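Local coordinates for protein unsaturated glucuronyl hydrolase (Streptococcus agalactiae, PDB 2ZZR) that hydrolyses unsaturated chondroitin, hyaluronan and heparin disaccharides, releasing the 4-deoxy-4,5-didehydro uronic acid, at residues E9-P14 with E329-A334; T275-N280 with W290-T295. All coordinates share one frame; numbering follows the deposited sequence.

Interaction 1: E9-P14 with E329-A334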
ATOM      1  N   GLU A   9     -18.003   9.583   9.688  1.00 19.69           N
ATOM      2  CA  GLU A   9     -17.719  10.841  10.367  1.00 19.96           C
ATOM      3  C   GLU A   9     -17.678  11.972   9.358  1.00 20.14           C
ATOM      4  O   GLU A   9     -17.147  11.808   8.262  1.00 19.96           O
ATOM      5  CB  GLU A   9     -16.368  10.773  11.089  1.00 19.88           C
ATOM      6  CG  GLU A   9     -16.300   9.710  12.182  1.00 19.96           C
ATOM      7  CD  GLU A   9     -14.956   9.639  12.903  1.00 20.33           C
ATOM      8  OE1 GLU A   9     -13.995  10.336  12.509  1.00 19.49           O
ATOM      9  OE2 GLU A   9     -14.876   8.871  13.890  1.00 21.81           O
ATOM     10  N   SER A  10     -18.226  13.128   9.714  1.00 20.37           N
ATOM     11  CA  SER A  10     -17.993  14.301   8.880  1.00 20.98           C
ATOM     12  C   SER A  10     -16.509  14.672   8.987  1.00 20.91           C
ATOM     13  O   SER A  10     -15.871  14.429  10.024  1.00 20.67           O
ATOM     14  CB  SER A  10     -18.880  15.471   9.299  1.00 21.38           C
ATOM     15  OG  SER A  10     -18.503  15.941  10.574  1.00 23.44           O
ATOM     16  N   ILE A  11     -15.950  15.217   7.911  1.00 20.58           N
ATOM     17  CA  ILE A  11     -14.587  15.736   7.966  1.00 20.81           C
ATOM     18  C   ILE A  11     -14.607  16.980   8.841  1.00 21.45           C
ATOM     19  O   ILE A  11     -15.091  18.046   8.443  1.00 21.10           O
ATOM     20  CB  ILE A  11     -13.999  16.037   6.582  1.00 20.37           C
ATOM     21  CG1 ILE A  11     -13.996  14.762   5.732  1.00 19.51           C
ATOM     22  CG2 ILE A  11     -12.590  16.628   6.729  1.00 20.15           C
ATOM     23  CD1 ILE A  11     -13.711  14.995   4.241  1.00 18.97           C
ATOM     24  N   GLU A  12     -14.096  16.808  10.053  1.00 22.42           N
ATOM     25  CA  GLU A  12     -14.198  17.828  11.082  1.00 23.95           C
ATOM     26  C   GLU A  12     -13.277  18.995  10.736  1.00 24.25           C
ATOM     27  O   GLU A  12     -12.154  18.793  10.273  1.00 24.79           O
ATOM     28  CB  GLU A  12     -13.932  17.202  12.468  1.00 23.72           C
ATOM     29  CG  GLU A  12     -15.010  16.142  12.859  1.00 24.10           C
ATOM     30  CD  GLU A  12     -14.669  15.287  14.093  1.00 24.63           C
ATOM     31  OE1 GLU A  12     -15.531  14.454  14.486  1.00 21.76           O
ATOM     32  OE2 GLU A  12     -13.556  15.434  14.660  1.00 25.47           O
ATOM     33  N   ASN A  13     -13.786  20.216  10.892  1.00 25.37           N
ATOM     34  CA  ASN A  13     -13.029  21.432  10.582  1.00 25.91           C
ATOM     35  C   ASN A  13     -12.334  21.389   9.197  1.00 26.00           C
ATOM     36  O   ASN A  13     -11.113  21.497   9.116  1.00 25.97           O
ATOM     37  CB  ASN A  13     -12.027  21.702  11.724  1.00 26.53           C
ATOM     38  CG  ASN A  13     -11.237  22.987  11.543  1.00 27.23           C
ATOM     39  OD1 ASN A  13     -11.718  23.969  10.970  1.00 29.86           O
ATOM     40  ND2 ASN A  13     -10.006  22.985  12.043  1.00 28.51           N
ATOM     41  N   PRO A  14     -13.114  21.239   8.100  1.00 26.02           N
ATOM     42  CA  PRO A  14     -12.547  21.021   6.753  1.00 26.06           C
ATOM     43  C   PRO A  14     -11.670  22.144   6.186  1.00 26.18           C
ATOM     44  O   PRO A  14     -10.919  21.911   5.234  1.00 25.99           O
ATOM     45  CB  PRO A  14     -13.791  20.844   5.874  1.00 26.03           C
ATOM     46  CG  PRO A  14     -14.873  21.548   6.612  1.00 26.10           C
ATOM     47  CD  PRO A  14     -14.587  21.275   8.056  1.00 25.87           C
ATOM     48  N   GLU A 329     -14.076  18.020  -3.057  1.00 15.04           N
ATOM     49  CA  GLU A 329     -13.082  19.079  -3.044  1.00 15.64           C
ATOM     50  C   GLU A 329     -12.213  19.032  -1.779  1.00 15.52           C
ATOM     51  O   GLU A 329     -10.993  19.240  -1.846  1.00 15.47           O
ATOM     52  CB  GLU A 329     -13.741  20.447  -3.200  1.00 16.22           C
ATOM     53  CG  GLU A 329     -12.728  21.562  -3.155  1.00 18.18           C
ATOM     54  CD  GLU A 329     -13.222  22.825  -3.791  1.00 22.06           C
ATOM     55  OE1 GLU A 329     -14.033  23.527  -3.147  1.00 23.72           O
ATOM     56  OE2 GLU A 329     -12.778  23.120  -4.924  1.00 22.04           O
ATOM     57  N   THR A 330     -12.837  18.751  -0.637  1.00 15.15           N
ATOM     58  CA  THR A 330     -12.084  18.559   0.611  1.00 15.11           C
ATOM     59  C   THR A 330     -11.023  17.460   0.465  1.00 14.72           C
ATOM     60  O   THR A 330      -9.872  17.663   0.862  1.00 14.35           O
ATOM     61  CB  THR A 330     -13.016  18.276   1.800  1.00 15.37           C
ATOM     62  OG1 THR A 330     -13.982  19.326   1.899  1.00 16.31           O
ATOM     63  CG2 THR A 330     -12.223  18.217   3.114  1.00 15.55           C
ATOM     64  N   TYR A 331     -11.399  16.317  -0.113  1.00 13.97           N
ATOM     65  CA  TYR A 331     -10.442  15.226  -0.346  1.00 13.50           C
ATOM     66  C   TYR A 331      -9.285  15.660  -1.237  1.00 13.44           C
ATOM     67  O   TYR A 331      -8.130  15.333  -0.958  1.00 13.59           O
ATOM     68  CB  TYR A 331     -11.117  13.989  -0.949  1.00 13.19           C
ATOM     69  CG  TYR A 331     -12.064  13.231  -0.038  1.00 13.59           C
ATOM     70  CD1 TYR A 331     -13.322  12.845  -0.496  1.00 13.71           C
ATOM     71  CD2 TYR A 331     -11.698  12.877   1.268  1.00 13.29           C
ATOM     72  CE1 TYR A 331     -14.205  12.126   0.316  1.00 13.17           C
ATOM     73  CE2 TYR A 331     -12.582  12.157   2.094  1.00 13.44           C
ATOM     74  CZ  TYR A 331     -13.828  11.792   1.610  1.00 13.57           C
ATOM     75  OH  TYR A 331     -14.713  11.093   2.401  1.00 13.61           O
ATOM     76  N   LYS A 332      -9.586  16.397  -2.305  1.00 13.60           N
ATOM     77  CA  LYS A 332      -8.540  16.890  -3.199  1.00 13.60           C
ATOM     78  C   LYS A 332      -7.539  17.753  -2.434  1.00 13.72           C
ATOM     79  O   LYS A 332      -6.324  17.576  -2.550  1.00 13.56           O
ATOM     80  CB  LYS A 332      -9.136  17.683  -4.368  1.00 13.33           C
ATOM     81  CG  LYS A 332      -8.098  18.241  -5.339  1.00 14.20           C
ATOM     82  CD  LYS A 332      -8.634  19.485  -6.046  1.00 15.06           C
ATOM     83  CE  LYS A 332      -7.558  20.152  -6.893  1.00 16.60           C
ATOM     84  NZ  LYS A 332      -7.304  19.405  -8.152  1.00 16.20           N
ATOM     85  N   TYR A 333      -8.058  18.688  -1.650  1.00 14.09           N
ATOM     86  CA  TYR A 333      -7.199  19.573  -0.890  1.00 14.72           C
ATOM     87  C   TYR A 333      -6.479  18.827   0.224  1.00 14.58           C
ATOM     88  O   TYR A 333      -5.317  19.114   0.496  1.00 14.97           O
ATOM     89  CB  TYR A 333      -7.976  20.790  -0.383  1.00 15.58           C
ATOM     90  CG  TYR A 333      -8.051  21.867  -1.436  1.00 16.50           C
ATOM     91  CD1 TYR A 333      -8.984  21.792  -2.479  1.00 16.56           C
ATOM     92  CD2 TYR A 333      -7.158  22.936  -1.424  1.00 17.70           C
ATOM     93  CE1 TYR A 333      -9.040  22.772  -3.466  1.00 18.59           C
ATOM     94  CE2 TYR A 333      -7.204  23.922  -2.407  1.00 18.33           C
ATOM     95  CZ  TYR A 333      -8.144  23.833  -3.424  1.00 18.28           C
ATOM     96  OH  TYR A 333      -8.186  24.805  -4.394  1.00 19.29           O
ATOM     97  N   ALA A 334      -7.152  17.848   0.821  1.00 14.73           N
ATOM     98  CA  ALA A 334      -6.543  16.996   1.848  1.00 14.17           C
ATOM     99  C   ALA A 334      -5.312  16.263   1.321  1.00 14.40           C
ATOM    100  O   ALA A 334      -4.263  16.287   1.953  1.00 14.55           O
ATOM    101  CB  ALA A 334      -7.557  16.011   2.420  1.00 14.33           C
TER

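Interaction 2: T275-N280 with W290-T295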
ATOM      1  N   THR A 275     -11.652   6.987   5.238  1.00 13.46           N
ATOM      2  CA  THR A 275     -10.829   8.155   4.948  1.00 13.41           C
ATOM      3  C   THR A 275     -11.140   9.298   5.910  1.00 13.92           C
ATOM      4  O   THR A 275     -10.222   9.958   6.408  1.00 13.90           O
ATOM      5  CB  THR A 275     -10.982   8.585   3.472  1.00 13.16           C
ATOM      6  OG1 THR A 275     -10.668   7.462   2.639  1.00 12.41           O
ATOM      7  CG2 THR A 275     -10.049   9.732   3.131  1.00 13.18           C
ATOM      8  N   ASN A 276     -12.421   9.515   6.196  1.00 13.97           N
ATOM      9  CA  ASN A 276     -12.800  10.591   7.114  1.00 14.63           C
ATOM     10  C   ASN A 276     -12.267  10.298   8.510  1.00 14.84           C
ATOM     11  O   ASN A 276     -11.810  11.198   9.197  1.00 15.35           O
ATOM     12  CB  ASN A 276     -14.311  10.803   7.141  1.00 14.74           C
ATOM     13  CG  ASN A 276     -14.851  11.314   5.815  1.00 15.49           C
ATOM     14  OD1 ASN A 276     -14.098  11.471   4.849  1.00 14.87           O
ATOM     15  ND2 ASN A 276     -16.159  11.573   5.758  1.00 14.21           N
ATOM     16  N   TYR A 277     -12.306   9.027   8.895  1.00 15.11           N
ATOM     17  CA  TYR A 277     -11.755   8.577  10.174  1.00 15.72           C
ATOM     18  C   TYR A 277     -10.269   8.939  10.269  1.00 15.75           C
ATOM     19  O   TYR A 277      -9.809   9.486  11.276  1.00 15.80           O
ATOM     20  CB  TYR A 277     -11.962   7.073  10.307  1.00 16.08           C
ATOM     21  CG  TYR A 277     -11.481   6.485  11.611  1.00 16.84           C
ATOM     22  CD1 TYR A 277     -12.366   6.289  12.674  1.00 17.68           C
ATOM     23  CD2 TYR A 277     -10.148   6.107  11.774  1.00 17.02           C
ATOM     24  CE1 TYR A 277     -11.923   5.736  13.881  1.00 18.38           C
ATOM     25  CE2 TYR A 277      -9.697   5.555  12.974  1.00 18.38           C
ATOM     26  CZ  TYR A 277     -10.587   5.380  14.019  1.00 18.34           C
ATOM     27  OH  TYR A 277     -10.142   4.832  15.204  1.00 18.76           O
ATOM     28  N   PHE A 278      -9.536   8.642   9.196  1.00 15.54           N
ATOM     29  CA  PHE A 278      -8.107   8.907   9.103  1.00 15.41           C
ATOM     30  C   PHE A 278      -7.855  10.411   9.153  1.00 15.43           C
ATOM     31  O   PHE A 278      -7.073  10.883   9.980  1.00 15.44           O
ATOM     32  CB  PHE A 278      -7.569   8.280   7.806  1.00 15.26           C
ATOM     33  CG  PHE A 278      -6.063   8.267   7.684  1.00 15.22           C
ATOM     34  CD1 PHE A 278      -5.314   7.213   8.206  1.00 14.97           C
ATOM     35  CD2 PHE A 278      -5.403   9.276   6.987  1.00 15.37           C
ATOM     36  CE1 PHE A 278      -3.917   7.184   8.070  1.00 15.41           C
ATOM     37  CE2 PHE A 278      -4.006   9.254   6.844  1.00 15.80           C
ATOM     38  CZ  PHE A 278      -3.267   8.203   7.385  1.00 15.09           C
ATOM     39  N   LEU A 279      -8.553  11.166   8.298  1.00 15.21           N
ATOM     40  CA  LEU A 279      -8.359  12.611   8.220  1.00 15.09           C
ATOM     41  C   LEU A 279      -8.589  13.284   9.569  1.00 15.69           C
ATOM     42  O   LEU A 279      -7.827  14.169   9.955  1.00 15.74           O
ATOM     43  CB  LEU A 279      -9.273  13.234   7.162  1.00 15.27           C
ATOM     44  CG  LEU A 279      -9.003  12.829   5.705  1.00 14.64           C
ATOM     45  CD1 LEU A 279     -10.041  13.481   4.789  1.00 15.27           C
ATOM     46  CD2 LEU A 279      -7.576  13.174   5.267  1.00 13.99           C
ATOM     47  N   ASN A 280      -9.629  12.842  10.279  1.00 16.13           N
ATOM     48  CA  ASN A 280     -10.007  13.432  11.569  1.00 16.62           C
ATOM     49  C   ASN A 280      -8.983  13.196  12.674  1.00 17.43           C
ATOM     50  O   ASN A 280      -8.990  13.891  13.699  1.00 17.71           O
ATOM     51  CB  ASN A 280     -11.382  12.925  12.005  1.00 16.55           C
ATOM     52  CG  ASN A 280     -12.511  13.573  11.227  1.00 15.84           C
ATOM     53  OD1 ASN A 280     -12.322  14.603  10.588  1.00 18.04           O
ATOM     54  ND2 ASN A 280     -13.691  12.975  11.287  1.00 16.11           N
ATOM     55  N   TRP A 290       2.150   7.140  14.183  1.00 18.71           N
ATOM     56  CA  TRP A 290       2.170   5.713  13.858  1.00 18.52           C
ATOM     57  C   TRP A 290       0.897   5.001  14.319  1.00 18.45           C
ATOM     58  O   TRP A 290       0.466   4.002  13.731  1.00 18.28           O
ATOM     59  CB  TRP A 290       3.428   5.053  14.425  1.00 18.86           C
ATOM     60  CG  TRP A 290       3.414   4.876  15.910  1.00 19.02           C
ATOM     61  CD1 TRP A 290       3.826   5.778  16.852  1.00 19.56           C
ATOM     62  CD2 TRP A 290       2.971   3.720  16.623  1.00 18.86           C
ATOM     63  NE1 TRP A 290       3.663   5.250  18.115  1.00 19.38           N
ATOM     64  CE2 TRP A 290       3.143   3.987  18.001  1.00 19.48           C
ATOM     65  CE3 TRP A 290       2.451   2.478  16.234  1.00 18.81           C
ATOM     66  CZ2 TRP A 290       2.804   3.061  18.986  1.00 19.35           C
ATOM     67  CZ3 TRP A 290       2.111   1.560  17.213  1.00 19.38           C
ATOM     68  CH2 TRP A 290       2.296   1.854  18.575  1.00 19.46           C
ATOM     69  N   ASP A 291       0.313   5.525  15.389  1.00 18.60           N
ATOM     70  CA  ASP A 291      -0.995   5.110  15.849  1.00 19.03           C
ATOM     71  C   ASP A 291      -1.853   6.357  15.950  1.00 19.26           C
ATOM     72  O   ASP A 291      -1.415   7.381  16.485  1.00 19.43           O
ATOM     73  CB  ASP A 291      -0.905   4.411  17.205  1.00 19.01           C
ATOM     74  CG  ASP A 291      -2.176   3.673  17.553  1.00 19.40           C
ATOM     75  OD1 ASP A 291      -2.113   2.443  17.750  1.00 19.32           O
ATOM     76  OD2 ASP A 291      -3.246   4.321  17.605  1.00 21.04           O
ATOM     77  N   LEU A 292      -3.069   6.272  15.417  1.00 19.73           N
ATOM     78  CA  LEU A 292      -3.950   7.431  15.297  1.00 20.50           C
ATOM     79  C   LEU A 292      -4.490   7.942  16.640  1.00 21.28           C
ATOM     80  O   LEU A 292      -5.141   8.986  16.685  1.00 21.37           O
ATOM     81  CB  LEU A 292      -5.092   7.147  14.306  1.00 20.47           C
ATOM     82  CG  LEU A 292      -4.687   6.898  12.841  1.00 20.57           C
ATOM     83  CD1 LEU A 292      -5.890   6.441  12.010  1.00 19.73           C
ATOM     84  CD2 LEU A 292      -4.048   8.138  12.218  1.00 19.25           C
ATOM     85  N   ILE A 293      -4.201   7.234  17.732  1.00 22.27           N
ATOM     86  CA  ILE A 293      -4.556   7.746  19.066  1.00 23.52           C
ATOM     87  C   ILE A 293      -3.642   8.893  19.489  1.00 23.95           C
ATOM     88  O   ILE A 293      -3.997   9.687  20.366  1.00 24.27           O
ATOM     89  CB  ILE A 293      -4.600   6.651  20.172  1.00 23.49           C
ATOM     90  CG1 ILE A 293      -3.237   5.966  20.346  1.00 23.63           C
ATOM     91  CG2 ILE A 293      -5.715   5.670  19.884  1.00 23.97           C
ATOM     92  CD1 ILE A 293      -3.054   5.285  21.706  1.00 24.44           C
ATOM     93  N   PHE A 294      -2.478   8.983  18.850  1.00 24.24           N
ATOM     94  CA  PHE A 294      -1.516  10.038  19.144  1.00 24.87           C
ATOM     95  C   PHE A 294      -1.645  11.222  18.202  1.00 25.45           C
ATOM     96  O   PHE A 294      -1.890  11.063  17.004  1.00 25.48           O
ATOM     97  CB  PHE A 294      -0.081   9.499  19.105  1.00 24.87           C
ATOM     98  CG  PHE A 294       0.153   8.331  20.019  1.00 24.90           C
ATOM     99  CD1 PHE A 294      -0.041   8.455  21.395  1.00 24.83           C
ATOM    100  CD2 PHE A 294       0.577   7.108  19.509  1.00 24.24           C
ATOM    101  CE1 PHE A 294       0.171   7.375  22.242  1.00 25.03           C
ATOM    102  CE2 PHE A 294       0.798   6.020  20.348  1.00 24.85           C
ATOM    103  CZ  PHE A 294       0.597   6.154  21.721  1.00 25.11           C
ATOM    104  N   THR A 295      -1.475  12.412  18.762  1.00 25.90           N
ATOM    105  CA  THR A 295      -1.424  13.634  17.981  1.00 26.43           C
ATOM    106  C   THR A 295      -0.280  14.517  18.503  1.00 26.71           C
ATOM    107  O   THR A 295       0.593  14.034  19.230  1.00 26.88           O
ATOM    108  CB  THR A 295      -2.803  14.361  17.957  1.00 26.54           C
ATOM    109  OG1 THR A 295      -2.760  15.444  17.017  1.00 26.73           O
ATOM    110  CG2 THR A 295      -3.190  14.879  19.350  1.00 26.98           C
TER

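Interaction 1: E9-P14 with E329-A334
Ile-11 and Thr-330 meet tip to tip. CD1 of Ile-11 lies 3.7 Å from CG2 of Thr-330, and the Ile-11 CG2 branch reaches the same methyl at 4.0 Å. Both branches of the isoleucine thus rest on one threonine methyl. CD1 also lies 3.7 Å from CE2 of Tyr-331, coming obliquely to that ring. The contact is wholly apolar. Pro-14 adds a lighter touch, its CB 4.1 Å from Thr-330 CG2.

In Thr-330 the methyl stands anti to the backbone N and the hydroxyl anti to the carbonyl carbon (chi1 -55°), which turns CG2 to the loop. Tyr-331 starts out from the helix away from the loop, yet the end of its side chain comes nearer, bringing CE2 to Ile-11. Its hydroxyl is hydrogen-bonded to Asn-276 OD1, which helps fix the ring. Phe-271 packs against the same ring in a T-shaped (edge-to-face) arrangement.

Residues 9-14 have no regular structure of their own, and polar bonds to the end of helix 265-280 and to Arg-281 just after it help to hold them. Asn-276 ND2 binds the Glu-9 carbonyl. Asn-280 binds Glu-9 OE1, Ser-10 O and Glu-12 N. Glu-9 OE1 also forms a salt bridge with Arg-281.

The contact is structural packing away from the annotated sites. The N-terminal loop, just before helix 15-18, packs against the first turns of helix 328-346 and the last turns of helix 265-280. Leu-18 of the short helix touches Thr-330, and Ile-314 and Leu-318 of helix 304-318 border Tyr-331.

Interaction 2: T275-N280 with W290-T295
A single methyl group carries this whole contact on the loop side. CD1 of Leu-292 lies 3.9 Å from CD1 of Phe-278 and 4.0 Å from CE2 of Tyr-277. It touches two rings from neighbouring residues of one helix. The two approaches differ. The methyl sits at the edge of the Tyr-277 ring, near its plane, but comes obliquely to the Phe-278 ring. As whole side chains, Phe-278 and Leu-292 cross at about a right angle.

Both rings leave the helix with CG anti to the backbone N (chi1 -178° for Tyr-277 and -170° for Phe-278). Their ends come closer to the loop than their first bonds suggest. The first bond of Leu-292 points toward the helix. The nearest CA atoms, of Phe-278 and Leu-292, are 7.6 Å apart.

The loop presents Leu-292 from a type I beta turn, Asp-291 to Phe-294, closed by Phe-294 N to Asp-291 O at 3.0 Å. An Asx turn overlaps it: the N-H of Ile-293 meets the anti lone pair of Asp-291 OD2, with N and OD2 3.1 Å apart and the bond nearly straight at 166°. OD2 also accepts from Ser-243 N, and OD1 is hydrogen-bonded to Tyr-238 N and Ser-242 OG, which ties the turn to the chain just before helix 245-262. The helix 265-280 and the following loop belong to the alpha-barrel architecture of this glycosyl hydrolase family 88 enzyme.

Gln-248 of helix 245-262 touches both rings, and Ala-310 and Met-338 also border Phe-278. The Phe-278 side chain lies about 7 Å from that of Arg-246, a probable substrate-binding residue.

Overall arrangement
Both interactions are buried and apolar where their segments meet. Interaction 2 packs helix 265-280 on the loop that follows it. Interaction 1 joins the N-terminal loop to helix 328-346, and its loop is hydrogen-bonded to helix 265-280. Its centre lies farther from the chain centre, about 22 Å against 17 Å, and the loop has exposed residues beside its buried isoleucine. Asn-276 links the two: its OD1 is 2.6 Å from Tyr-331 OH and its ND2 2.7 Å from Glu-9 O, both probable hydrogen bonds. Asn-276 and Asn-280 of interaction 2 hold the loop of interaction 1, whereas the loop of interaction 2 is held partly by its own Asx and beta turns.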